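Local coordinates for protein catalase-3 (Neurospora crassa, PDB 4AJ9) that uses heme to break hydrogen peroxide down into oxygen and water, probably protecting the cell from its toxic effects, at residues C[112-124]-C[193-207]. Residues are numbered along the deposited sequence; the frame is centred on the assembly and turned at random.
Sequences SADTARDVHGFAT and AMSGNGIPRSYRHMD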
# COMPACT_ATOMS: atom_id res chain seq x y z
N SER C 112 -12.34 5.00 -20.81
CA SER C 112 -12.70 6.06 -21.76
C SER C 112 -12.50 5.55 -23.18
O SER C 112 -11.98 4.47 -23.38
CB SER C 112 -11.91 7.36 -21.51
OG SER C 112 -10.51 7.14 -21.61
N ALA C 113 -12.94 6.33 -24.17
CA ALA C 113 -13.00 5.86 -25.55
C ALA C 113 -11.66 5.95 -26.29
O ALA C 113 -10.91 6.93 -26.17
CB ALA C 113 -14.09 6.62 -26.32
N ASP C 114 -11.38 4.92 -27.09
CA ASP C 114 -10.20 4.90 -27.93
C ASP C 114 -10.16 6.08 -28.90
O ASP C 114 -9.09 6.61 -29.20
CB ASP C 114 -10.13 3.60 -28.74
CG ASP C 114 -9.68 2.40 -27.90
OD1 ASP C 114 -9.12 2.59 -26.79
OD2 ASP C 114 -9.86 1.25 -28.39
N THR C 115 -11.33 6.50 -29.38
CA THR C 115 -11.40 7.55 -30.40
C THR C 115 -11.72 8.95 -29.86
O THR C 115 -12.21 9.81 -30.60
CB THR C 115 -12.37 7.18 -31.58
OG1 THR C 115 -13.71 7.03 -31.08
CG2 THR C 115 -11.93 5.89 -32.24
N ALA C 116 -11.43 9.19 -28.58
CA ALA C 116 -11.34 10.57 -28.09
C ALA C 116 -10.25 11.27 -28.90
O ALA C 116 -9.33 10.61 -29.37
CB ALA C 116 -10.95 10.58 -26.62
N ARG C 117 -10.33 12.59 -29.06
CA ARG C 117 -9.19 13.34 -29.63
C ARG C 117 -8.11 13.54 -28.57
O ARG C 117 -8.39 14.06 -27.48
CB ARG C 117 -9.63 14.71 -30.18
CG ARG C 117 -8.45 15.56 -30.65
CD ARG C 117 -8.86 16.93 -31.16
NE ARG C 117 -9.81 16.88 -32.29
CZ ARG C 117 -9.48 16.57 -33.54
NH1 ARG C 117 -8.23 16.24 -33.84
NH2 ARG C 117 -10.41 16.57 -34.49
N ASP C 118 -6.87 13.17 -28.87
CA ASP C 118 -5.81 13.23 -27.86
C ASP C 118 -4.47 12.88 -28.48
O ASP C 118 -4.40 12.26 -29.54
CB ASP C 118 -6.12 12.25 -26.73
CG ASP C 118 -5.51 12.66 -25.40
OD1 ASP C 118 -4.79 13.68 -25.36
OD2 ASP C 118 -5.75 11.95 -24.39
N VAL C 119 -3.40 13.27 -27.81
CA VAL C 119 -2.08 12.72 -28.12
C VAL C 119 -2.18 11.22 -27.83
O VAL C 119 -3.02 10.81 -27.04
CB VAL C 119 -1.01 13.38 -27.25
CG1 VAL C 119 0.35 12.73 -27.45
CG2 VAL C 119 -0.94 14.86 -27.53
N HIS C 120 -1.35 10.41 -28.50
CA HIS C 120 -1.36 8.96 -28.26
C HIS C 120 0.02 8.47 -27.87
O HIS C 120 1.02 8.86 -28.48
CB HIS C 120 -1.81 8.21 -29.52
CG HIS C 120 -3.23 8.49 -29.89
ND1 HIS C 120 -3.65 9.72 -30.34
CD2 HIS C 120 -4.34 7.72 -29.81
CE1 HIS C 120 -4.95 9.69 -30.55
NE2 HIS C 120 -5.40 8.49 -30.23
N GLY C 121 0.06 7.58 -26.88
CA GLY C 121 1.29 6.93 -26.48
C GLY C 121 1.69 5.81 -27.43
O GLY C 121 0.83 5.18 -28.06
N PHE C 122 2.99 5.57 -27.53
CA PHE C 122 3.55 4.55 -28.42
C PHE C 122 4.81 4.12 -27.70
O PHE C 122 5.90 4.64 -27.95
CB PHE C 122 3.91 5.17 -29.77
CG PHE C 122 4.29 4.17 -30.85
CD1 PHE C 122 5.03 3.04 -30.56
CD2 PHE C 122 3.92 4.40 -32.17
CE1 PHE C 122 5.38 2.14 -31.57
CE2 PHE C 122 4.27 3.52 -33.19
CZ PHE C 122 5.00 2.39 -32.89
N ALA C 123 4.66 3.21 -26.74
CA ALA C 123 5.76 2.87 -25.85
C ALA C 123 6.25 1.48 -26.17
O ALA C 123 5.46 0.55 -26.20
CB ALA C 123 5.31 2.95 -24.38
N THR C 124 7.55 1.35 -26.37
CA THR C 124 8.13 0.09 -26.82
C THR C 124 9.21 -0.37 -25.87
O THR C 124 10.13 0.39 -25.56
CB THR C 124 8.85 0.27 -28.18
OG1 THR C 124 7.94 0.79 -29.15
CG2 THR C 124 9.46 -1.06 -28.65
N ALA C 193 -2.37 17.75 -32.20
CA ALA C 193 -3.50 17.04 -31.59
C ALA C 193 -4.81 17.44 -32.27
O ALA C 193 -5.78 16.66 -32.28
CB ALA C 193 -3.56 17.33 -30.08
N MET C 194 -4.85 18.64 -32.84
CA MET C 194 -6.01 19.11 -33.60
C MET C 194 -6.01 18.60 -35.04
O MET C 194 -6.97 18.83 -35.77
CB MET C 194 -6.09 20.64 -33.60
CG MET C 194 -6.27 21.27 -32.22
SD MET C 194 -7.84 20.80 -31.46
CE MET C 194 -7.27 19.95 -29.98
N SER C 195 -4.95 17.90 -35.44
CA SER C 195 -4.88 17.32 -36.77
C SER C 195 -5.33 15.86 -36.72
O SER C 195 -5.89 15.40 -35.71
CB SER C 195 -3.46 17.42 -37.35
OG SER C 195 -2.61 16.44 -36.77
N GLY C 196 -5.09 15.12 -37.80
CA GLY C 196 -5.43 13.71 -37.83
C GLY C 196 -4.69 12.90 -36.77
O GLY C 196 -5.12 11.83 -36.38
N ASN C 197 -3.55 13.41 -36.32
CA ASN C 197 -2.80 12.70 -35.29
C ASN C 197 -3.64 12.54 -34.02
O ASN C 197 -3.41 11.63 -33.22
CB ASN C 197 -1.49 13.43 -34.95
CG ASN C 197 -0.43 13.26 -36.03
OD1 ASN C 197 -0.61 13.71 -37.16
ND2 ASN C 197 0.67 12.62 -35.68
N GLY C 198 -4.61 13.43 -33.84
CA GLY C 198 -5.45 13.39 -32.65
C GLY C 198 -6.50 12.31 -32.73
O GLY C 198 -7.00 11.84 -31.70
N ILE C 199 -6.83 11.90 -33.96
CA ILE C 199 -7.88 10.90 -34.21
C ILE C 199 -7.49 9.86 -35.26
O ILE C 199 -8.13 9.73 -36.32
CB ILE C 199 -9.22 11.56 -34.60
CG1 ILE C 199 -9.02 12.61 -35.71
CG2 ILE C 199 -9.86 12.21 -33.41
CD1 ILE C 199 -10.34 13.29 -36.16
N PRO C 200 -6.43 9.09 -34.96
CA PRO C 200 -5.92 8.08 -35.88
C PRO C 200 -6.94 6.99 -36.10
O PRO C 200 -7.78 6.72 -35.23
CB PRO C 200 -4.70 7.51 -35.13
CG PRO C 200 -4.97 7.81 -33.70
CD PRO C 200 -5.66 9.14 -33.71
N ARG C 201 -6.87 6.37 -37.28
CA ARG C 201 -7.72 5.25 -37.64
C ARG C 201 -7.42 4.02 -36.79
O ARG C 201 -8.32 3.24 -36.46
CB ARG C 201 -7.55 4.94 -39.14
CG ARG C 201 -7.96 3.53 -39.55
CD ARG C 201 -9.43 3.23 -39.26
NE ARG C 201 -9.77 1.93 -39.83
CZ ARG C 201 -9.47 0.78 -39.25
NH1 ARG C 201 -8.86 0.76 -38.07
NH2 ARG C 201 -9.78 -0.36 -39.85
N SER C 202 -6.15 3.85 -36.41
CA SER C 202 -5.77 2.76 -35.50
C SER C 202 -4.36 2.97 -34.99
O SER C 202 -3.65 3.86 -35.48
CB SER C 202 -5.84 1.41 -36.21
OG SER C 202 -4.64 1.15 -36.92
N TYR C 203 -3.95 2.17 -34.01
CA TYR C 203 -2.58 2.20 -33.50
C TYR C 203 -1.65 1.83 -34.64
O TYR C 203 -0.52 2.32 -34.72
CB TYR C 203 -2.39 1.18 -32.38
CG TYR C 203 -3.25 1.38 -31.14
CD1 TYR C 203 -3.62 2.64 -30.70
CD2 TYR C 203 -3.65 0.28 -30.39
CE1 TYR C 203 -4.41 2.80 -29.53
CE2 TYR C 203 -4.42 0.42 -29.25
CZ TYR C 203 -4.78 1.68 -28.82
OH TYR C 203 -5.55 1.76 -27.67
N ARG C 204 -2.12 0.95 -35.51
CA ARG C 204 -1.32 0.42 -36.61
C ARG C 204 -1.05 1.46 -37.68
O ARG C 204 -0.12 1.31 -38.49
CB ARG C 204 -2.00 -0.81 -37.22
CG ARG C 204 -2.20 -1.95 -36.23
CD ARG C 204 -2.93 -3.12 -36.87
NE ARG C 204 -4.22 -2.72 -37.42
CZ ARG C 204 -4.56 -2.81 -38.71
NH1 ARG C 204 -3.70 -3.30 -39.60
NH2 ARG C 204 -5.76 -2.42 -39.11
N HIS C 205 -1.86 2.52 -37.69
CA HIS C 205 -1.73 3.59 -38.67
C HIS C 205 -1.20 4.89 -38.07
O HIS C 205 -1.58 5.98 -38.50
CB HIS C 205 -3.08 3.85 -39.35
CG HIS C 205 -3.57 2.68 -40.14
ND1 HIS C 205 -4.31 1.65 -39.58
CD2 HIS C 205 -3.41 2.35 -41.45
CE1 HIS C 205 -4.59 0.76 -40.51
NE2 HIS C 205 -4.05 1.15 -41.65
N MET C 206 -0.32 4.76 -37.07
CA MET C 206 0.39 5.88 -36.46
C MET C 206 1.90 5.74 -36.67
O MET C 206 2.44 4.63 -36.64
CB MET C 206 0.16 5.92 -34.94
CG MET C 206 -1.29 5.89 -34.48
SD MET C 206 -1.42 6.12 -32.68
CE MET C 206 -0.35 4.82 -32.07
N ASP C 207 2.58 6.87 -36.83
CA ASP C 207 4.03 6.89 -36.65
C ASP C 207 4.31 7.05 -35.16
O ASP C 207 3.42 7.39 -34.39
CB ASP C 207 4.67 8.05 -37.42
CG ASP C 207 4.86 7.74 -38.89
OD1 ASP C 207 4.73 6.56 -39.28
OD2 ASP C 207 5.14 8.68 -39.65
O HOH W 1 -7.30 0.69 -25.85
O HOH W 2 -8.77 16.87 -36.88
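Ile199 CG2 sits over the centre of one face of the Arg117 guanidinium, while Ala193 O and Ser195 O lie at its edge, near the plane. This is the heme-containing catalase fold, where the loop 193-207 after helix 187-193 packs against the chain leading into strand 121-128 of the antiparallel sheet. The His120 ring takes Pro200 CG over one face, offset toward the rim and 3.7 Å from the centroid, in a CH-pi contact, and Gly198 O lies at its edge. With CG anti to the backbone N (chi1 174°) the chain of Arg117 extends toward the end of helix 187-193, and a bend at chi3 turns NH1 to the carbonyls there. Arg117 NH1 gives a hydrogen bond to Ala193 O (2.9 Å), on a lone pair of that carbonyl, and a weak one to Ser195 O. A water joins Arg117 NH2 to Met194 O, and Met194 CE packs on Arg117 CD at 3.6 Å. Another water links Tyr203 OH to Asp114 OD1, which also forms a salt bridge with Arg67. At the sheet end, Gly121 and Phe122 belong to the heme pocket, and Gly121 lies close to His65 and Asn138, probably the active-site residues. Phe122 CD2 meets Met206 CE at 4.3 Å. The two backbones are tied where Asp118 N donates to Gly198 O at 3.1 Å, again on a carbonyl lone pair.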